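Ethanolamine utilization protein EutL (Clostridium perfringens E str. JGS1987, PDB 4TME) forms trimeric tiles of the ethanolamine-utilization microcompartment shell and binds ethanolamine, which probably controls opening of its central transport pore. Local coordinates at residues L38-C43 / E82-L87; A57-V62 / A88-A93; S67-A72 / P179-F184; I121-Q126 / A206-A211; E171-F176 / L188-Q193. All blocks are in the same frame, centred on the assembly; numbering follows the deposited sequence.

Interaction 1 (L38-C43 / E82-L87); sequences LITADC and EVIGIL. With ETA (ethanolamine), chain K.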
# COMPACT_ATOMS: atom_id res chain seq x y z
N LEU C 38 21.34 9.78 0.78
CA LEU C 38 20.30 8.76 0.74
C LEU C 38 20.41 7.86 1.97
O LEU C 38 21.52 7.40 2.29
CB LEU C 38 20.44 7.91 -0.53
CG LEU C 38 20.60 8.55 -1.91
CD1 LEU C 38 20.92 7.49 -2.97
CD2 LEU C 38 19.36 9.32 -2.30
N ILE C 39 19.29 7.53 2.60
CA ILE C 39 19.31 6.61 3.73
C ILE C 39 18.07 5.73 3.76
O ILE C 39 16.97 6.19 3.44
CB ILE C 39 19.45 7.39 5.08
CG1 ILE C 39 19.69 6.42 6.24
CG2 ILE C 39 18.25 8.29 5.33
CD1 ILE C 39 20.14 7.16 7.52
N THR C 40 18.27 4.46 4.11
CA THR C 40 17.16 3.57 4.44
C THR C 40 17.39 2.92 5.78
O THR C 40 18.53 2.79 6.24
CB THR C 40 16.95 2.45 3.39
OG1 THR C 40 18.05 1.55 3.40
CG2 THR C 40 16.78 3.02 2.00
N ALA C 41 16.31 2.53 6.42
CA ALA C 41 16.34 1.98 7.76
C ALA C 41 15.11 1.11 8.00
O ALA C 41 14.17 1.14 7.20
CB ALA C 41 16.39 3.12 8.77
N ASP C 42 15.09 0.35 9.09
CA ASP C 42 13.94 -0.52 9.36
C ASP C 42 12.88 0.12 10.27
O ASP C 42 11.98 -0.57 10.74
CB ASP C 42 14.41 -1.84 9.95
CG ASP C 42 15.01 -1.71 11.35
OD1 ASP C 42 14.98 -0.60 11.92
OD2 ASP C 42 15.50 -2.74 11.85
N CYS C 43 12.99 1.43 10.50
CA CYS C 43 12.00 2.13 11.34
C CYS C 43 11.76 3.53 10.79
O CYS C 43 12.65 4.38 10.84
CB CYS C 43 12.46 2.22 12.79
SG CYS C 43 11.27 3.11 13.83
N GLU C 82 11.77 -0.04 5.81
CA GLU C 82 10.48 0.59 5.66
C GLU C 82 10.52 2.09 5.49
O GLU C 82 9.52 2.77 5.65
CB GLU C 82 9.58 0.23 6.84
CG GLU C 82 10.03 0.77 8.17
CD GLU C 82 9.09 0.41 9.33
OE1 GLU C 82 8.50 -0.70 9.31
OE2 GLU C 82 8.96 1.24 10.27
N VAL C 83 11.68 2.63 5.11
CA VAL C 83 11.76 4.06 4.87
C VAL C 83 12.92 4.41 3.94
O VAL C 83 13.98 3.76 4.00
CB VAL C 83 11.92 4.85 6.20
CG1 VAL C 83 13.22 4.48 6.93
CG2 VAL C 83 11.83 6.35 6.00
N ILE C 84 12.70 5.40 3.09
CA ILE C 84 13.79 6.04 2.34
C ILE C 84 13.73 7.53 2.64
O ILE C 84 12.66 8.17 2.62
CB ILE C 84 13.72 5.78 0.81
CG1 ILE C 84 14.95 6.46 0.16
CG2 ILE C 84 12.36 6.22 0.23
CD1 ILE C 84 15.28 6.01 -1.20
N GLY C 85 14.89 8.08 3.00
CA GLY C 85 15.02 9.50 3.25
C GLY C 85 16.07 10.09 2.33
O GLY C 85 17.08 9.43 2.04
N ILE C 86 15.83 11.31 1.83
CA ILE C 86 16.82 12.01 1.02
C ILE C 86 17.05 13.41 1.54
O ILE C 86 16.12 14.22 1.67
CB ILE C 86 16.39 12.09 -0.48
CG1 ILE C 86 16.15 10.69 -1.03
CG2 ILE C 86 17.50 12.80 -1.32
CD1 ILE C 86 15.72 10.63 -2.50
N LEU C 87 18.31 13.66 1.89
CA LEU C 87 18.79 14.99 2.25
C LEU C 87 19.38 15.66 1.03
O LEU C 87 19.99 14.99 0.20
CB LEU C 87 19.87 14.90 3.34
CG LEU C 87 19.43 14.36 4.70
CD1 LEU C 87 20.69 14.17 5.55
CD2 LEU C 87 18.50 15.34 5.37
CA ETA K . 6.19 2.16 12.57
N ETA K . 6.18 1.91 11.15
C ETA K . 7.11 1.18 13.29
O ETA K . 8.42 1.19 12.77

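Interaction 2 (A57-V62 / A88-A93); sequences AAEVDV and AGPSPA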
# COMPACT_ATOMS: atom_id res chain seq x y z
N ALA C 57 21.85 20.23 12.19
CA ALA C 57 23.29 19.95 12.31
C ALA C 57 24.12 20.39 11.12
O ALA C 57 25.33 20.54 11.21
CB ALA C 57 23.49 18.43 12.50
N ALA C 58 23.48 20.55 9.97
CA ALA C 58 24.19 20.82 8.73
C ALA C 58 23.31 21.59 7.76
O ALA C 58 22.09 21.73 7.98
CB ALA C 58 24.63 19.49 8.08
N GLU C 59 23.92 22.05 6.67
CA GLU C 59 23.18 22.82 5.67
C GLU C 59 22.50 21.86 4.71
O GLU C 59 22.94 21.68 3.58
CB GLU C 59 24.11 23.79 4.92
CG GLU C 59 23.31 24.80 4.08
CD GLU C 59 24.16 25.86 3.42
OE1 GLU C 59 23.61 26.64 2.61
OE2 GLU C 59 25.37 25.90 3.69
N VAL C 60 21.44 21.22 5.20
CA VAL C 60 20.69 20.24 4.43
C VAL C 60 19.19 20.44 4.62
O VAL C 60 18.73 20.90 5.68
CB VAL C 60 21.02 18.78 4.81
CG1 VAL C 60 22.45 18.45 4.43
CG2 VAL C 60 20.78 18.53 6.28
N ASP C 61 18.44 20.07 3.59
CA ASP C 61 16.97 20.05 3.62
C ASP C 61 16.50 18.62 3.42
O ASP C 61 17.11 17.87 2.66
CB ASP C 61 16.38 20.90 2.49
CG ASP C 61 16.71 22.37 2.61
OD1 ASP C 61 16.57 22.95 3.70
OD2 ASP C 61 17.10 22.96 1.58
N VAL C 62 15.39 18.21 4.05
CA VAL C 62 14.79 16.93 3.71
C VAL C 62 13.94 17.13 2.47
O VAL C 62 12.97 17.90 2.52
CB VAL C 62 13.94 16.38 4.85
CG1 VAL C 62 13.29 15.03 4.46
CG2 VAL C 62 14.82 16.25 6.10
N ALA C 88 19.21 16.97 0.90
CA ALA C 88 19.86 17.71 -0.17
C ALA C 88 20.61 18.91 0.42
O ALA C 88 20.17 19.55 1.36
CB ALA C 88 18.86 18.18 -1.22
N GLY C 89 21.76 19.20 -0.17
CA GLY C 89 22.56 20.32 0.28
C GLY C 89 23.44 20.81 -0.85
O GLY C 89 23.45 20.23 -1.93
N PRO C 90 24.18 21.89 -0.60
CA PRO C 90 24.99 22.57 -1.62
C PRO C 90 26.28 21.84 -1.97
O PRO C 90 26.88 22.17 -2.99
CB PRO C 90 25.32 23.91 -0.96
CG PRO C 90 25.27 23.63 0.49
CD PRO C 90 24.14 22.66 0.65
N SER C 91 26.70 20.90 -1.15
CA SER C 91 27.97 20.21 -1.38
C SER C 91 27.92 18.83 -0.79
O SER C 91 27.13 18.55 0.10
CB SER C 91 29.13 20.99 -0.76
OG SER C 91 29.01 20.94 0.66
N PRO C 92 28.78 17.93 -1.28
CA PRO C 92 28.89 16.64 -0.63
C PRO C 92 29.28 16.76 0.84
O PRO C 92 28.81 15.95 1.64
CB PRO C 92 30.00 15.93 -1.44
CG PRO C 92 29.98 16.58 -2.75
CD PRO C 92 29.62 18.01 -2.49
N ALA C 93 30.13 17.72 1.21
CA ALA C 93 30.53 17.87 2.61
C ALA C 93 29.33 18.14 3.52
O ALA C 93 29.23 17.58 4.60
CB ALA C 93 31.56 18.98 2.76

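Interaction 3 (S67-A72 / P179-F184); sequences SMYAGA and PTETNF. With ETA (ethanolamine), chain K; ETA (ethanolamine), chain J.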
# COMPACT_ATOMS: atom_id res chain seq x y z
N SER C 67 7.61 6.07 3.45
CA SER C 67 7.55 4.76 4.08
C SER C 67 7.17 3.65 3.09
O SER C 67 6.48 3.92 2.10
CB SER C 67 6.52 4.79 5.23
OG SER C 67 6.90 5.79 6.18
N MET C 68 7.57 2.43 3.40
CA MET C 68 7.32 1.28 2.53
C MET C 68 6.03 0.54 2.90
O MET C 68 5.70 0.36 4.09
CB MET C 68 8.47 0.27 2.59
CG MET C 68 9.83 0.86 2.26
SD MET C 68 9.95 1.37 0.54
CE MET C 68 10.31 3.09 0.69
N TYR C 69 5.33 0.03 1.88
CA TYR C 69 4.06 -0.67 2.14
C TYR C 69 4.26 -1.93 2.97
O TYR C 69 5.10 -2.78 2.65
CB TYR C 69 3.34 -1.02 0.82
CG TYR C 69 2.92 0.20 0.06
CD1 TYR C 69 1.82 0.96 0.49
CD2 TYR C 69 3.58 0.60 -1.09
CE1 TYR C 69 1.41 2.07 -0.20
CE2 TYR C 69 3.18 1.74 -1.80
CZ TYR C 69 2.09 2.47 -1.34
OH TYR C 69 1.68 3.58 -2.01
N ALA C 70 3.53 -1.98 4.09
CA ALA C 70 3.42 -3.12 5.00
C ALA C 70 4.63 -3.30 5.91
O ALA C 70 4.70 -4.27 6.65
CB ALA C 70 3.14 -4.42 4.23
N GLY C 71 5.54 -2.33 5.90
CA GLY C 71 6.59 -2.25 6.91
C GLY C 71 7.79 -3.18 6.76
O GLY C 71 7.85 -4.05 5.88
N ALA C 72 8.78 -3.00 7.64
CA ALA C 72 10.08 -3.63 7.44
C ALA C 72 10.04 -5.14 7.50
O ALA C 72 10.84 -5.82 6.83
CB ALA C 72 11.07 -3.10 8.49
N PRO C 179 -4.74 3.53 7.31
CA PRO C 179 -3.31 3.20 7.46
C PRO C 179 -2.41 4.17 6.73
O PRO C 179 -2.74 4.63 5.63
CB PRO C 179 -3.19 1.84 6.79
CG PRO C 179 -4.12 1.97 5.63
CD PRO C 179 -5.30 2.83 6.14
N THR C 180 -1.26 4.44 7.33
CA THR C 180 -0.14 4.92 6.53
C THR C 180 0.47 3.70 5.82
O THR C 180 -0.04 2.59 5.99
CB THR C 180 0.87 5.63 7.40
OG1 THR C 180 1.32 4.72 8.41
CG2 THR C 180 0.19 6.82 8.04
N GLU C 181 1.57 3.87 5.08
CA GLU C 181 2.07 2.75 4.28
C GLU C 181 2.39 1.53 5.13
O GLU C 181 2.15 0.40 4.70
CB GLU C 181 3.31 3.15 3.46
CG GLU C 181 2.99 4.09 2.29
CD GLU C 181 2.91 5.57 2.66
OE1 GLU C 181 3.05 5.94 3.85
OE2 GLU C 181 2.72 6.38 1.73
N THR C 182 2.89 1.75 6.35
CA THR C 182 3.29 0.65 7.22
C THR C 182 2.14 0.15 8.11
O THR C 182 2.38 -0.67 8.99
CB THR C 182 4.47 1.03 8.15
OG1 THR C 182 4.09 2.07 9.06
CG2 THR C 182 5.69 1.50 7.32
N ASN C 183 0.93 0.65 7.86
CA ASN C 183 -0.27 0.27 8.62
C ASN C 183 -0.23 0.72 10.08
O ASN C 183 -0.68 0.02 10.99
CB ASN C 183 -0.51 -1.24 8.53
CG ASN C 183 -0.77 -1.68 7.10
OD1 ASN C 183 -1.44 -0.97 6.36
ND2 ASN C 183 -0.16 -2.79 6.68
N PHE C 184 0.32 1.92 10.27
CA PHE C 184 0.27 2.63 11.55
C PHE C 184 -0.56 3.91 11.38
O PHE C 184 -1.17 4.17 10.33
CB PHE C 184 1.69 2.94 12.04
CG PHE C 184 2.37 1.76 12.70
CD1 PHE C 184 2.84 0.68 11.96
CD2 PHE C 184 2.52 1.72 14.08
CE1 PHE C 184 3.47 -0.39 12.60
CE2 PHE C 184 3.14 0.66 14.72
CZ PHE C 184 3.62 -0.41 13.97
CA ETA K . 6.19 2.16 12.57
N ETA K . 6.18 1.91 11.15
C ETA K . 7.11 1.18 13.29
O ETA K . 8.42 1.19 12.77
CA ETA J . 3.41 8.30 10.07
N ETA J . 4.74 7.91 9.67
C ETA J . 2.88 7.24 11.01
O ETA J . 2.65 6.03 10.31
O HOH W 1 5.19 7.81 3.28
O HOH W 2 0.91 5.72 -0.30
O HOH W 3 1.81 -4.57 7.98
O HOH W 4 4.29 -2.47 9.45

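Interaction 4 (I121-Q126 / A206-A211); sequences ICYYAQ and AVQSVA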
# COMPACT_ATOMS: atom_id res chain seq x y z
N ILE C 121 2.76 -5.46 19.84
CA ILE C 121 2.17 -4.12 19.77
C ILE C 121 3.25 -3.17 20.22
O ILE C 121 3.89 -3.42 21.24
CB ILE C 121 0.92 -3.96 20.67
CG1 ILE C 121 -0.17 -4.94 20.25
CG2 ILE C 121 0.38 -2.54 20.60
CD1 ILE C 121 -1.34 -5.02 21.22
N CYS C 122 3.46 -2.08 19.49
CA CYS C 122 4.47 -1.11 19.85
C CYS C 122 4.03 0.29 19.44
O CYS C 122 3.14 0.46 18.58
CB CYS C 122 5.80 -1.43 19.17
SG CYS C 122 5.72 -1.33 17.37
N TYR C 123 4.66 1.30 20.04
CA TYR C 123 4.27 2.67 19.79
C TYR C 123 5.46 3.60 19.94
O TYR C 123 6.49 3.24 20.52
CB TYR C 123 3.17 3.11 20.77
CG TYR C 123 3.61 3.02 22.22
CD1 TYR C 123 3.44 1.85 22.95
CD2 TYR C 123 4.19 4.10 22.86
CE1 TYR C 123 3.84 1.77 24.28
CE2 TYR C 123 4.60 4.02 24.16
CZ TYR C 123 4.42 2.86 24.87
OH TYR C 123 4.83 2.80 26.19
N TYR C 124 5.29 4.79 19.40
CA TYR C 124 6.28 5.88 19.46
C TYR C 124 5.62 7.04 20.16
O TYR C 124 4.52 7.43 19.78
CB TYR C 124 6.69 6.26 18.05
CG TYR C 124 7.94 7.13 17.86
CD1 TYR C 124 9.17 6.75 18.36
CD2 TYR C 124 7.88 8.27 17.04
CE1 TYR C 124 10.29 7.51 18.13
CE2 TYR C 124 9.01 9.04 16.80
CZ TYR C 124 10.20 8.65 17.33
OH TYR C 124 11.35 9.41 17.07
N ALA C 125 6.27 7.58 21.16
CA ALA C 125 5.75 8.73 21.89
C ALA C 125 6.93 9.62 22.21
O ALA C 125 7.47 9.61 23.32
CB ALA C 125 5.03 8.29 23.15
N GLN C 126 7.37 10.35 21.19
CA GLN C 126 8.64 11.06 21.22
C GLN C 126 8.38 12.54 21.37
O GLN C 126 7.64 13.14 20.59
CB GLN C 126 9.43 10.77 19.94
CG GLN C 126 10.77 11.51 19.81
CD GLN C 126 11.85 11.00 20.75
OE1 GLN C 126 11.72 9.94 21.36
NE2 GLN C 126 12.93 11.76 20.86
N ALA C 206 -2.32 5.19 27.15
CA ALA C 206 -3.54 4.74 26.47
C ALA C 206 -3.26 3.56 25.52
O ALA C 206 -4.06 2.63 25.44
CB ALA C 206 -4.16 5.90 25.70
N VAL C 207 -2.14 3.58 24.81
CA VAL C 207 -1.79 2.46 23.95
C VAL C 207 -1.60 1.20 24.80
O VAL C 207 -2.09 0.12 24.46
CB VAL C 207 -0.52 2.72 23.10
CG1 VAL C 207 -0.17 1.47 22.31
CG2 VAL C 207 -0.75 3.89 22.12
N GLN C 208 -0.94 1.34 25.95
CA GLN C 208 -0.68 0.18 26.79
C GLN C 208 -2.01 -0.36 27.31
O GLN C 208 -2.19 -1.57 27.46
CB GLN C 208 0.27 0.53 27.95
CG GLN C 208 1.68 0.76 27.42
CD GLN C 208 2.76 0.78 28.47
OE1 GLN C 208 2.51 0.60 29.67
NE2 GLN C 208 4.01 0.98 28.02
N SER C 209 -2.94 0.55 27.57
CA SER C 209 -4.25 0.16 28.07
C SER C 209 -4.98 -0.71 27.06
O SER C 209 -5.58 -1.73 27.44
CB SER C 209 -5.10 1.38 28.41
OG SER C 209 -6.39 0.97 28.83
N VAL C 210 -4.93 -0.33 25.79
CA VAL C 210 -5.62 -1.10 24.74
C VAL C 210 -4.94 -2.44 24.58
O VAL C 210 -5.59 -3.49 24.47
CB VAL C 210 -5.66 -0.36 23.38
CG1 VAL C 210 -6.32 -1.21 22.32
CG2 VAL C 210 -6.44 0.94 23.52
N ALA C 211 -3.60 -2.42 24.56
CA ALA C 211 -2.87 -3.66 24.40
C ALA C 211 -3.21 -4.64 25.50
O ALA C 211 -3.34 -5.84 25.26
CB ALA C 211 -1.35 -3.36 24.36

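Interaction 5 (E171-F176 / L188-Q193); sequences EMCEFF and LLTGSQ. With ETA (ethanolamine), chain J.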
# COMPACT_ATOMS: atom_id res chain seq x y z
N GLU C 171 -2.11 21.27 20.48
CA GLU C 171 -2.86 21.49 19.25
C GLU C 171 -2.50 20.44 18.23
O GLU C 171 -1.35 20.02 18.12
CB GLU C 171 -2.55 22.86 18.65
CG GLU C 171 -2.79 24.04 19.57
CD GLU C 171 -2.44 25.35 18.90
OE1 GLU C 171 -1.25 25.76 18.94
OE2 GLU C 171 -3.36 25.97 18.32
N MET C 172 -3.50 20.03 17.46
CA MET C 172 -3.33 19.12 16.35
C MET C 172 -2.62 19.85 15.20
O MET C 172 -3.05 20.94 14.80
CB MET C 172 -4.70 18.60 15.92
CG MET C 172 -4.76 17.83 14.62
SD MET C 172 -3.75 16.37 14.69
CE MET C 172 -4.78 15.13 15.50
N CYS C 173 -1.51 19.28 14.71
CA CYS C 173 -0.80 19.85 13.56
C CYS C 173 -0.94 19.00 12.30
O CYS C 173 -1.25 19.52 11.22
CB CYS C 173 0.68 20.02 13.89
SG CYS C 173 0.90 21.14 15.22
N GLU C 174 -0.71 17.70 12.44
CA GLU C 174 -0.77 16.78 11.32
C GLU C 174 -1.31 15.44 11.81
O GLU C 174 -0.87 14.93 12.84
CB GLU C 174 0.62 16.59 10.70
CG GLU C 174 0.64 15.69 9.48
CD GLU C 174 0.32 16.44 8.19
OE1 GLU C 174 1.14 16.35 7.25
OE2 GLU C 174 -0.73 17.11 8.12
N PHE C 175 -2.28 14.91 11.08
CA PHE C 175 -2.94 13.65 11.41
C PHE C 175 -2.45 12.59 10.44
O PHE C 175 -2.53 12.80 9.23
CB PHE C 175 -4.46 13.83 11.31
CG PHE C 175 -5.27 12.59 11.55
CD1 PHE C 175 -5.13 11.86 12.72
CD2 PHE C 175 -6.25 12.18 10.63
CE1 PHE C 175 -5.90 10.72 12.95
CE2 PHE C 175 -7.03 11.06 10.85
CZ PHE C 175 -6.87 10.33 12.02
N PHE C 176 -1.92 11.48 10.94
CA PHE C 176 -1.51 10.37 10.09
C PHE C 176 -2.67 9.39 10.06
O PHE C 176 -2.83 8.59 10.98
CB PHE C 176 -0.26 9.66 10.63
CG PHE C 176 0.86 10.58 11.03
CD1 PHE C 176 1.31 11.57 10.18
CD2 PHE C 176 1.48 10.42 12.25
CE1 PHE C 176 2.38 12.40 10.55
CE2 PHE C 176 2.54 11.25 12.64
CZ PHE C 176 2.97 12.22 11.79
N LEU C 188 1.17 14.49 14.81
CA LEU C 188 2.07 15.47 15.39
C LEU C 188 1.24 16.51 16.13
O LEU C 188 0.36 17.15 15.52
CB LEU C 188 2.91 16.18 14.32
CG LEU C 188 3.75 15.31 13.39
CD1 LEU C 188 4.45 16.16 12.32
CD2 LEU C 188 4.76 14.49 14.18
N LEU C 189 1.51 16.68 17.42
CA LEU C 189 0.81 17.69 18.22
C LEU C 189 1.83 18.71 18.68
O LEU C 189 2.99 18.37 18.87
CB LEU C 189 0.13 17.08 19.46
CG LEU C 189 -0.68 15.80 19.22
CD1 LEU C 189 -1.29 15.31 20.52
CD2 LEU C 189 -1.78 16.05 18.18
N THR C 190 1.42 19.96 18.88
CA THR C 190 2.36 20.97 19.37
C THR C 190 1.84 21.70 20.60
O THR C 190 0.65 21.72 20.88
CB THR C 190 2.72 22.00 18.28
OG1 THR C 190 3.85 22.78 18.71
CG2 THR C 190 1.56 22.96 17.97
N GLY C 191 2.78 22.30 21.33
CA GLY C 191 2.48 23.06 22.53
C GLY C 191 3.80 23.33 23.24
O GLY C 191 4.86 23.18 22.63
N SER C 192 3.74 23.72 24.51
CA SER C 192 4.96 23.88 25.29
C SER C 192 5.67 22.53 25.41
O SER C 192 5.08 21.49 25.15
CB SER C 192 4.66 24.45 26.66
OG SER C 192 3.99 23.50 27.46
N GLN C 193 6.94 22.54 25.82
CA GLN C 193 7.66 21.28 25.97
C GLN C 193 7.00 20.40 27.05
O GLN C 193 6.89 19.18 26.87
CB GLN C 193 9.13 21.53 26.30
CG GLN C 193 9.90 21.99 25.05
CD GLN C 193 11.36 22.28 25.31
OE1 GLN C 193 11.88 21.99 26.39
NE2 GLN C 193 12.02 22.85 24.32
CA ETA J . 3.41 8.30 10.07
N ETA J . 4.74 7.91 9.67
C ETA J . 2.88 7.24 11.01
O ETA J . 2.65 6.03 10.31

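Interaction 1 (L38-C43 / E82-L87)
Leu38 lies within the antiparallel pairing of strands 35-41 and 83-89 in the first BMC domain, as the non-hydrogen-bonded partner of Ile86. Its CG lies anti to the carbonyl carbon, and CD2 rests alongside Ile86, 3.7 Å from CG1. The two side chains point the same way, toward Leu155 and Met158 of the second subunit. Ile39 pairs with Gly85 through two backbone bonds. Gly85 N to Ile39 O is short, 2.8 Å, and nearly straight at 168°. Ile39 CG2 sits close over Gly85, which has no side chain there. Thr40 brings its CA within 3.2 Å of Val83 O, a CA-H...O contact, while its OG1 bonds to Leu79 O. Ala41 O accepts from Glu82 N, and CB meets Val83 CG1. Asp42 OD1 accepts from Asn9 N. Asp42 O lies against Glu82, 3.4 Å from CD. Cys43, the N-cap residue of helix 44-57, puts SG near the ligand. Glu82 runs out extended beyond CG. Its OE2 accepts from ethanolamine N and, at 2.6 Å, from ethanolamine O. Asp44 N grips the same oxygen, and Ala72 N holds OE1. These bonds fix the carboxylate, which would favour its charged form and a protonated ligand amine.

Interaction 2 (A57-V62 / A88-A93)
An inverse gamma turn centred on Glu59 leads the chain into this contact. Its closing bond, Val60 N to Ala58 O, is weak. The turn brings the chain onto strand 61-67, whose first residue, Asp61, forms an antiparallel hydrogen-bonded pair with Ala88. Asp61 N to Ala88 O and Ala88 N to Asp61 O are both 2.9 Å long. Both donors lie in the plane of the carbonyl they address. Val60 adds a CA-H...O contact to Ala88 O at 3.2 Å, so that one oxygen meets two neighbouring residues.

Beyond the pair, Glu59 meets Pro90. Glu59 O lies 3.3 Å from Pro90 CD. The Glu59 side chain has CG anti to the backbone N (chi1 -168°) and stays extended. It crosses the proline ring obliquely, with CD 3.8 Å from Pro90 CG. The touching atoms are the carboxylate group of Glu59 and CG and CD of Pro90. Gly89 lies between, beside Glu59 O and Val60 CG1, where a side chain would be crowded.

The Asp61 carboxylate turns to His33 NE2. Ser91 N-caps helix 92-106 through OG to Glu94 N, and Glu94 in turn accepts from Glu59 N. The contact lies where edge strand 61-67 begins and strand 83-89 ends, with helix 44-57 packing on Val62 and helix 92-106 on Ala57 and Ala58.

Interaction 3 (S67-A72 / P179-F184)
Two beta turns meet here, one from each BMC domain, near the threefold centre of the trimer. Met68 to Gly71 form a type II turn, and Thr180 to Asn183 a type I turn. One direct hydrogen bond joins them. Ala70 N donates to Glu181 O at 2.8 Å and 176°, but from above the carbonyl plane rather than along a lone pair. Tyr69 CA adds a CA-H...O contact to the same oxygen.

Glu181 CG, anti to the carbonyl carbon (chi1 -72°), lies oblique to the Tyr69 ring, 3.6 Å from CE1; the bend at chi2 then turns the carboxylate. The carboxylate and ring planes are 55° apart. Water 2 bridges Glu181 OE2 to Tyr69 OH, and Arg66 makes a salt bridge to OE2. Water 1 links Ser67 N to OE1, weakly on the glutamate side. Ser67 O is buried against Glu181 without a polar partner. Thr182 CG2 packs over Met68 O and Gly71 CA. Asn183 OD1 accepts from Tyr69 N of the third subunit, so this turn also ties subunits together near the presumed pore.

Residues 180-184 touch both ethanolamines. Thr180 OG1 shares a 2.7 Å hydrogen bond with the oxygen of one. Thr182 OG1 accepts from the nitrogen of the other. That second ligand lies over a face of the Phe184 ring, its CA 3.6 Å above the ring centre.

Interaction 4 (I121-Q126 / A206-A211)
Strand 122-128 and Ile121, just before it, pack against helix 193-212. The helix lies on one face of the six-stranded antiparallel sheet of the second BMC domain. Ile121 has CG1 anti to the carbonyl carbon and extended, which carries CD1 to Ala211 CB, at 3.6 Å. Ile121 CG2 makes a looser approach to Val207 CG1. Val207 has CG1 anti to the backbone N, so this methyl projects to the strand. Val207 CG1 meets the Tyr123 ring obliquely, 3.7 Å from CD1. Val207 and Ala211, one helical turn apart, thus receive Tyr123 and Ile121. Val207 also packs on Ala152 of the neighbouring strand and on Ala160 of helix 154-167. Ile121 reaches Leu79 of the third subunit.

The polar contact lies at the far end of the tyrosine. Tyr123 CG takes the crowded position between backbone N and carbonyl carbon (chi1 60°), and the ring points across to the helix. Gln208 runs extended beyond CG, with its amide turned 63° from the ring plane. Gln208 NE2 also donates to Asn3 OD1. Gln208 NE2 meets the ring edge and donates a weak, bent bond to Tyr123 OH, 2.7 Å long with an angle of 126°.

Interaction 5 (E171-F176 / L188-Q193)
The hairpin of strands 171-176 and 185-191 ends the six-stranded antiparallel sheet at one side. Its outer strand pairs here with the inner one. Glu171 and Thr190 form a hydrogen-bonded pair. Glu171 N donates to Thr190 O at 2.8 Å, and Thr190 N returns the bond to Glu171 O. Met172 follows as the non-hydrogen-bonded partner of Leu189. Its side chain bends at chi2 and chi3 and crosses the leucine obliquely, with SD 4.0 Å from CD2.

The pairing then shifts by one residue in a classic beta bulge. Cys173 and Glu174 both face Leu188. Leu188 O takes Cys173 N at 2.9 Å, nearly along the C=O axis, and Glu174 N only weakly at 3.3 Å. Leu188 N closes the far side by donating to Glu174 O. The extra residue lets Cys173 point toward the inner strand. Its SG lies anti to the carbonyl carbon (chi1 -62°) and touches Thr190 CG2 at 3.4 Å. That methyl occupies the crowded position between N and carbonyl carbon, while Thr190 OG1, anti to N (chi1 -167°), bonds to Ala146 O in the next strand.

Past the bulge, Phe176 swings its ring back across the hairpin. Ring atom CZ meets Leu188 CG obliquely at 3.6 Å. Helix 133-139 covers the Cys173, Glu174 and Leu188 side chains through Thr138 and Ala139. The ethanolamine held by Thr180 and Asp45 lies over one face of the Phe176 ring, its CA 3.5 Å above the plane and offset toward the rim.

Interactions 1 and 2 share strand 83-89 of the four-stranded sheet, with centres about 16 Å apart. Leu87 packs on Val60 and Val62. Interactions 4 and 5 both reach the six-stranded sheet; strand 185-191 leads into helix 193-212. Interaction 3 lies between the two BMC domains, its centre about 13 Å from that of interaction 1 and about 17 Å from that of interaction 4. Glu82 bonds to Met68 and Ala72, and so joins interactions 1 and 3 at one ethanolamine. Interactions 3 and 5 share the other. Along the chain, interactions 1 and 2 close before 4 and 5 open, and interaction 3 crosses all four. Ligand binding could be coupled to the turns near the trimer centre.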